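Local structure of alpha-L-arabinofuranosidase B (Aspergillus kawachii, 6SXT) at residues 34-39 against 70-75; 86-91 against 100-105. The protein removes terminal non-reducing alpha-L-arabinofuranosyl residues from arabinoxylan, arabinan and arabinogalactan by hydrolysis, helping to break down plant hemicellulose. All blocks are in the same frame, centred on the assembly; numbering follows the deposited sequence.

Contact 1: 34-39 against 70-75; sequences YQLQRG and CLITII. With EDO (1,2-ethanediol), chain B.
Gln-35 and Thr-73 meet through a side-chain hydrogen bond in which OG1 of Thr-73 gives its proton to OE1 of Gln-35 at 2.6 Å. The hydroxyl lies in the amide plane, and with a C=O...donor angle of 115° it is on a lone pair of OE1. Two torsions bring the groups together: CG of Gln-35 stands anti to its backbone N, while OG1 of Thr-73 is held between its own N and carbonyl carbon (chi1 47°). A 1,2-ethanediol, probably from the crystallisation liquor, donates a second bond to OE1 through O1 at 2.9 Å. CD1 of Ile-74 touches the same oxygen, 3.4 Å from OE1 of Gln-35. On the other branch of Thr-73, CG2 packs against CB of Gln-37 at 3.5 Å, the two side chains crossing at about a right angle; the amide NE2 of Gln-37 turns to the backbone O of Asp-42.

The opposite face carries Tyr-34, Leu-36, Arg-38, Cys-70 and Ile-72. There CD2 of Leu-36 lies in plane at the edge of the Tyr-34 ring and 4.2 Å from CB of Cys-70, whose SG is disulfide-bonded to Cys-65. Phe-64 of helix 58-64 touches Leu-36 and Cys-70, and Val-122 of strand 117-124 packs on Ile-72.

Backbone bonds run in both directions between Gln-37 and Leu-71, but the register slips by one between Gln-35, paired with Ile-74, and Leu-36, paired with Ile-72, leaving Thr-73 as the extra residue. At the slip, Thr-73 N reaches Gln-35 O from 37° above the carbonyl plane. This is an antiparallel strand pair interrupted by a beta bulge, at the centre of a four-stranded sheet in the catalytic domain.

Contact 2: 86-91 against 100-105; sequences TQAPPG and GYDNLA
Two hydrogen bonds join Gln-87 and Ala-88 to Asp-102, using both its amide N and its carbonyl O. Asp-102 N donates to Ala-88 O at 2.8 Å, and the N-H...O angle of 173° makes this bond almost straight. In the other direction NE2 of Gln-87 gives a proton to Asp-102 O, also at 2.8 Å. That oxygen lies only 2° out of the Gln-87 amide plane, and CG anti to the backbone N starts the extended chain toward it. The carboxylate of Asp-102 brings OD2 within 3.3 Å of Ala-88 CB, while its polar partner is ND2 of Asn-282.

The segments run nearly antiparallel, their touching parts 161° apart, yet the pairing is not that of a regular sheet: it closes an irregular loop in the catalytic domain between the edge strands 86-87 and 105-106 of two different four-stranded sheets.

CH-pi contacts come from consecutive prolines. CA of Pro-89 and CD of Pro-90 sit over the same face of the Tyr-101 ring, each offset toward the rim, with CA of Pro-89 3.8 Å from the centroid. Gln-87 O approaches the ring in plane, at its edge. At this proline end CB of Pro-90 also makes a close van der Waals contact with Gly-100 O, at 3.3 Å.

Van der Waals packing continues at the other end, where CD2 of Leu-104 meets the aliphatic CB and CG of Gln-87, 3.6 Å from CB, the two side chains crossing at about a right angle.

How the contacts relate
Following the chain from the N terminus, contact 1 closes first: the 30 residues between 34-39 and 70-75 include strand 44-47 and helix 58-64. Contact 2 opens afterwards and closes a shorter loop of eight residues between 86-91 and 100-105, so the two are in series, neither nested nor crossed. Their centres lie about 13 Å apart, and they touch where the chain leaves contact 2. Ile-72 N and Ala-105 O, 2.9 Å apart, probably form a hydrogen bond that adds strand 105-106 to the sheet of contact 1. Beside it, Leu-104 packs on Thr-73. Strand 86-87 belongs instead with 130-132, so contact 2 links two sheets of the catalytic domain.

Contact 1: 34-39 against 70-75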
loop_
_atom_site.group_PDB
_atom_site.type_symbol
_atom_site.label_atom_id
_atom_site.label_comp_id
_atom_site.label_asym_id
_atom_site.label_seq_id
_atom_site.Cartn_x
_atom_site.Cartn_y
_atom_site.Cartn_z
ATOM N N TYR A 34 -3.651 7.509 -13.578
ATOM C CA TYR A 34 -2.388 7.618 -12.822
ATOM C C TYR A 34 -1.200 7.674 -13.774
ATOM O O TYR A 34 -1.343 7.347 -14.961
ATOM C CB TYR A 34 -2.258 6.484 -11.787
ATOM C CG TYR A 34 -2.172 5.088 -12.314
ATOM C CD1 TYR A 34 -3.302 4.383 -12.651
ATOM C CD2 TYR A 34 -0.950 4.421 -12.416
ATOM C CE1 TYR A 34 -3.243 3.059 -13.047
ATOM C CE2 TYR A 34 -0.862 3.086 -12.855
ATOM C CZ TYR A 34 -2.031 2.387 -13.109
ATOM O OH TYR A 34 -2.001 1.093 -13.547
ATOM N N GLN A 35 -0.082 8.102 -13.213
ATOM C CA GLN A 35 1.215 8.136 -13.899
ATOM C C GLN A 35 2.163 7.104 -13.283
ATOM O O GLN A 35 2.185 6.958 -12.057
ATOM C CB GLN A 35 1.745 9.543 -13.856
ATOM C CG GLN A 35 3.018 9.700 -14.694
ATOM C CD GLN A 35 3.675 11.036 -14.474
ATOM O OE1 GLN A 35 4.257 11.276 -13.443
ATOM N NE2 GLN A 35 3.587 11.906 -15.484
ATOM N N LEU A 36 2.910 6.474 -14.161
ATOM C CA LEU A 36 3.991 5.540 -13.822
ATOM C C LEU A 36 5.335 6.175 -14.123
ATOM O O LEU A 36 5.425 6.897 -15.137
ATOM C CB LEU A 36 3.871 4.294 -14.669
ATOM C CG LEU A 36 2.680 3.400 -14.396
ATOM C CD1 LEU A 36 2.455 2.452 -15.567
ATOM C CD2 LEU A 36 2.879 2.634 -13.090
ATOM N N GLN A 37 6.354 5.777 -13.374
ATOM C CA GLN A 37 7.765 6.073 -13.697
ATOM C C GLN A 37 8.521 4.760 -13.609
ATOM O O GLN A 37 8.346 4.071 -12.590
ATOM C CB GLN A 37 8.364 7.105 -12.772
ATOM C CG GLN A 37 9.804 7.460 -13.150
ATOM C CD GLN A 37 10.348 8.536 -12.229
ATOM O OE1 GLN A 37 9.897 8.729 -11.092
ATOM N NE2 GLN A 37 11.255 9.367 -12.756
ATOM N N ARG A 38 9.275 4.415 -14.629
ATOM C CA ARG A 38 10.018 3.143 -14.640
ATOM C C ARG A 38 11.490 3.390 -14.351
ATOM O O ARG A 38 12.052 4.417 -14.741
ATOM C CB ARG A 38 9.804 2.379 -15.937
ATOM C CG ARG A 38 10.397 3.027 -17.187
ATOM C CD ARG A 38 10.004 2.230 -18.401
ATOM N NE ARG A 38 10.485 2.892 -19.584
ATOM C CZ ARG A 38 10.170 2.554 -20.815
ATOM N NH1 ARG A 38 9.277 1.606 -21.053
ATOM N NH2 ARG A 38 10.684 3.257 -21.821
ATOM N N GLY A 39 12.115 2.399 -13.732
ATOM C CA GLY A 39 13.499 2.579 -13.272
ATOM C C GLY A 39 14.522 2.481 -14.368
ATOM O O GLY A 39 15.646 3.036 -14.189
ATOM N N CYS A 70 8.563 -0.228 -11.447
ATOM C CA CYS A 70 7.708 0.961 -11.655
ATOM C C CYS A 70 7.227 1.498 -10.325
ATOM O O CYS A 70 6.936 0.723 -9.392
ATOM C CB CYS A 70 6.523 0.635 -12.519
ATOM S SG CYS A 70 6.916 0.702 -14.289
ATOM N N LEU A 71 7.087 2.814 -10.298
ATOM C CA LEU A 71 6.505 3.584 -9.198
ATOM C C LEU A 71 5.283 4.314 -9.745
ATOM O O LEU A 71 5.283 4.714 -10.925
ATOM C CB LEU A 71 7.514 4.609 -8.721
ATOM C CG LEU A 71 8.797 4.043 -8.110
ATOM C CD1 LEU A 71 9.769 5.156 -7.759
ATOM C CD2 LEU A 71 8.499 3.177 -6.893
ATOM N N ILE A 72 4.291 4.477 -8.886
ATOM C CA ILE A 72 3.134 5.355 -9.169
ATOM C C ILE A 72 3.511 6.761 -8.731
ATOM O O ILE A 72 3.634 7.026 -7.548
ATOM C CB ILE A 72 1.859 4.832 -8.507
ATOM C CG1 ILE A 72 1.483 3.482 -9.088
ATOM C CG2 ILE A 72 0.733 5.827 -8.671
ATOM C CD1 ILE A 72 0.449 2.728 -8.243
ATOM N N THR A 73 3.751 7.649 -9.693
ATOM C CA THR A 73 4.177 9.035 -9.391
ATOM C C THR A 73 2.981 9.940 -9.098
ATOM O O THR A 73 3.118 10.866 -8.280
ATOM C CB THR A 73 5.015 9.609 -10.533
ATOM O OG1 THR A 73 4.312 9.313 -11.734
ATOM C CG2 THR A 73 6.410 9.038 -10.561
ATOM N N ILE A 74 1.851 9.744 -9.779
ATOM C CA ILE A 74 0.704 10.650 -9.638
ATOM C C ILE A 74 -0.554 9.798 -9.653
ATOM O O ILE A 74 -0.666 8.913 -10.502
ATOM C CB ILE A 74 0.632 11.707 -10.754
ATOM C CG1 ILE A 74 1.974 12.421 -10.971
ATOM C CG2 ILE A 74 -0.525 12.700 -10.484
ATOM C CD1 ILE A 74 1.916 13.382 -12.151
ATOM N N ILE A 75 -1.464 10.098 -8.741
ATOM C CA ILE A 75 -2.852 9.592 -8.824
ATOM C C ILE A 75 -3.680 10.812 -9.216
ATOM O O ILE A 75 -3.812 11.753 -8.452
ATOM C CB ILE A 75 -3.308 8.955 -7.505
ATOM C CG1 ILE A 75 -2.336 7.858 -7.018
ATOM C CG2 ILE A 75 -4.676 8.377 -7.700
ATOM C CD1 ILE A 75 -2.428 7.576 -5.546
HETATM C C1 EDO B . 7.233 13.025 -11.403
HETATM O O1 EDO B . 5.922 13.157 -12.017
HETATM C C2 EDO B . 8.402 12.759 -12.296
#

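Contact 2: 86-91 against 100-105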
loop_
_atom_site.group_PDB
_atom_site.type_symbol
_atom_site.label_atom_id
_atom_site.label_comp_id
_atom_site.label_asym_id
_atom_site.label_seq_id
_atom_site.Cartn_x
_atom_site.Cartn_y
_atom_site.Cartn_z
ATOM N N THR A 86 0.524 13.673 -5.462
ATOM C CA THR A 86 1.933 13.531 -5.830
ATOM C C THR A 86 2.764 13.164 -4.588
ATOM O O THR A 86 2.266 13.153 -3.429
ATOM C CB THR A 86 2.438 14.801 -6.539
ATOM O OG1 THR A 86 2.341 15.871 -5.599
ATOM C CG2 THR A 86 1.716 15.068 -7.840
ATOM N N GLN A 87 4.023 12.898 -4.806
ATOM C CA GLN A 87 4.937 12.440 -3.737
ATOM C C GLN A 87 4.841 13.395 -2.552
ATOM O O GLN A 87 5.021 14.605 -2.736
ATOM C CB GLN A 87 6.354 12.359 -4.287
ATOM C CG GLN A 87 7.326 11.603 -3.399
ATOM C CD GLN A 87 8.671 11.423 -4.079
ATOM O OE1 GLN A 87 8.888 11.887 -5.226
ATOM N NE2 GLN A 87 9.582 10.698 -3.436
ATOM N N ALA A 88 4.548 12.898 -1.355
ATOM C CA ALA A 88 4.277 13.766 -0.217
ATOM C C ALA A 88 5.599 14.374 0.255
ATOM O O ALA A 88 6.644 13.719 0.387
ATOM C CB ALA A 88 3.601 13.049 0.887
ATOM N N PRO A 89 5.523 15.678 0.612
ATOM C CA PRO A 89 6.712 16.386 1.093
ATOM C C PRO A 89 6.965 16.220 2.572
ATOM O O PRO A 89 6.094 15.907 3.369
ATOM C CB PRO A 89 6.311 17.840 0.801
ATOM C CG PRO A 89 4.823 17.881 1.059
ATOM C CD PRO A 89 4.349 16.539 0.497
ATOM N N PRO A 90 8.188 16.584 3.020
ATOM C CA PRO A 90 8.445 16.623 4.447
ATOM C C PRO A 90 7.525 17.621 5.150
ATOM O O PRO A 90 7.111 18.638 4.567
ATOM C CB PRO A 90 9.932 17.083 4.469
ATOM C CG PRO A 90 10.090 17.875 3.250
ATOM C CD PRO A 90 9.280 17.115 2.199
ATOM N N GLY A 91 7.232 17.350 6.406
ATOM C CA GLY A 91 6.418 18.244 7.231
ATOM C C GLY A 91 6.927 18.261 8.662
ATOM O O GLY A 91 8.172 18.305 8.868
ATOM N N GLY A 100 13.733 14.418 2.501
ATOM C CA GLY A 100 12.680 14.150 3.485
ATOM C C GLY A 100 11.303 13.986 2.851
ATOM O O GLY A 100 10.318 13.952 3.611
ATOM N N TYR A 101 11.228 13.894 1.534
ATOM C CA TYR A 101 9.967 13.447 0.879
ATOM C C TYR A 101 9.680 12.013 1.298
ATOM O O TYR A 101 10.532 11.259 1.798
ATOM C CB TYR A 101 10.030 13.533 -0.647
ATOM C CG TYR A 101 9.719 14.909 -1.145
ATOM C CD1 TYR A 101 10.651 15.941 -1.021
ATOM C CD2 TYR A 101 8.521 15.191 -1.783
ATOM C CE1 TYR A 101 10.335 17.219 -1.449
ATOM C CE2 TYR A 101 8.197 16.463 -2.200
ATOM C CZ TYR A 101 9.104 17.483 -2.007
ATOM O OH TYR A 101 8.799 18.733 -2.477
ATOM N N ASP A 102 8.399 11.658 1.150
ATOM C CA ASP A 102 7.998 10.262 1.374
ATOM C C ASP A 102 8.253 9.448 0.119
ATOM O O ASP A 102 8.488 9.985 -0.955
ATOM C CB ASP A 102 6.531 10.239 1.749
ATOM C CG ASP A 102 6.184 10.906 3.065
ATOM O OD1 ASP A 102 7.102 11.112 3.896
ATOM O OD2 ASP A 102 5.013 11.286 3.232
ATOM N N ASN A 103 8.319 8.131 0.286
ATOM C CA ASN A 103 8.484 7.213 -0.842
ATOM C C ASN A 103 7.202 7.228 -1.720
ATOM O O ASN A 103 6.061 7.354 -1.184
ATOM C CB ASN A 103 8.681 5.789 -0.387
ATOM C CG ASN A 103 9.948 5.535 0.402
ATOM O OD1 ASN A 103 9.911 4.737 1.324
ATOM N ND2 ASN A 103 11.057 6.158 0.014
ATOM N N LEU A 104 7.433 7.013 -3.004
ATOM C CA LEU A 104 6.357 6.590 -3.934
ATOM C C LEU A 104 6.069 5.103 -3.749
ATOM O O LEU A 104 6.957 4.288 -3.430
ATOM C CB LEU A 104 6.777 6.887 -5.362
ATOM C CG LEU A 104 6.937 8.372 -5.688
ATOM C CD1 LEU A 104 7.548 8.497 -7.053
ATOM C CD2 LEU A 104 5.644 9.094 -5.611
ATOM N N ALA A 105 4.841 4.716 -4.064
ATOM C CA ALA A 105 4.444 3.302 -4.058
ATOM C C ALA A 105 4.927 2.579 -5.289
ATOM O O ALA A 105 4.912 3.132 -6.402
ATOM C CB ALA A 105 2.938 3.171 -3.923
#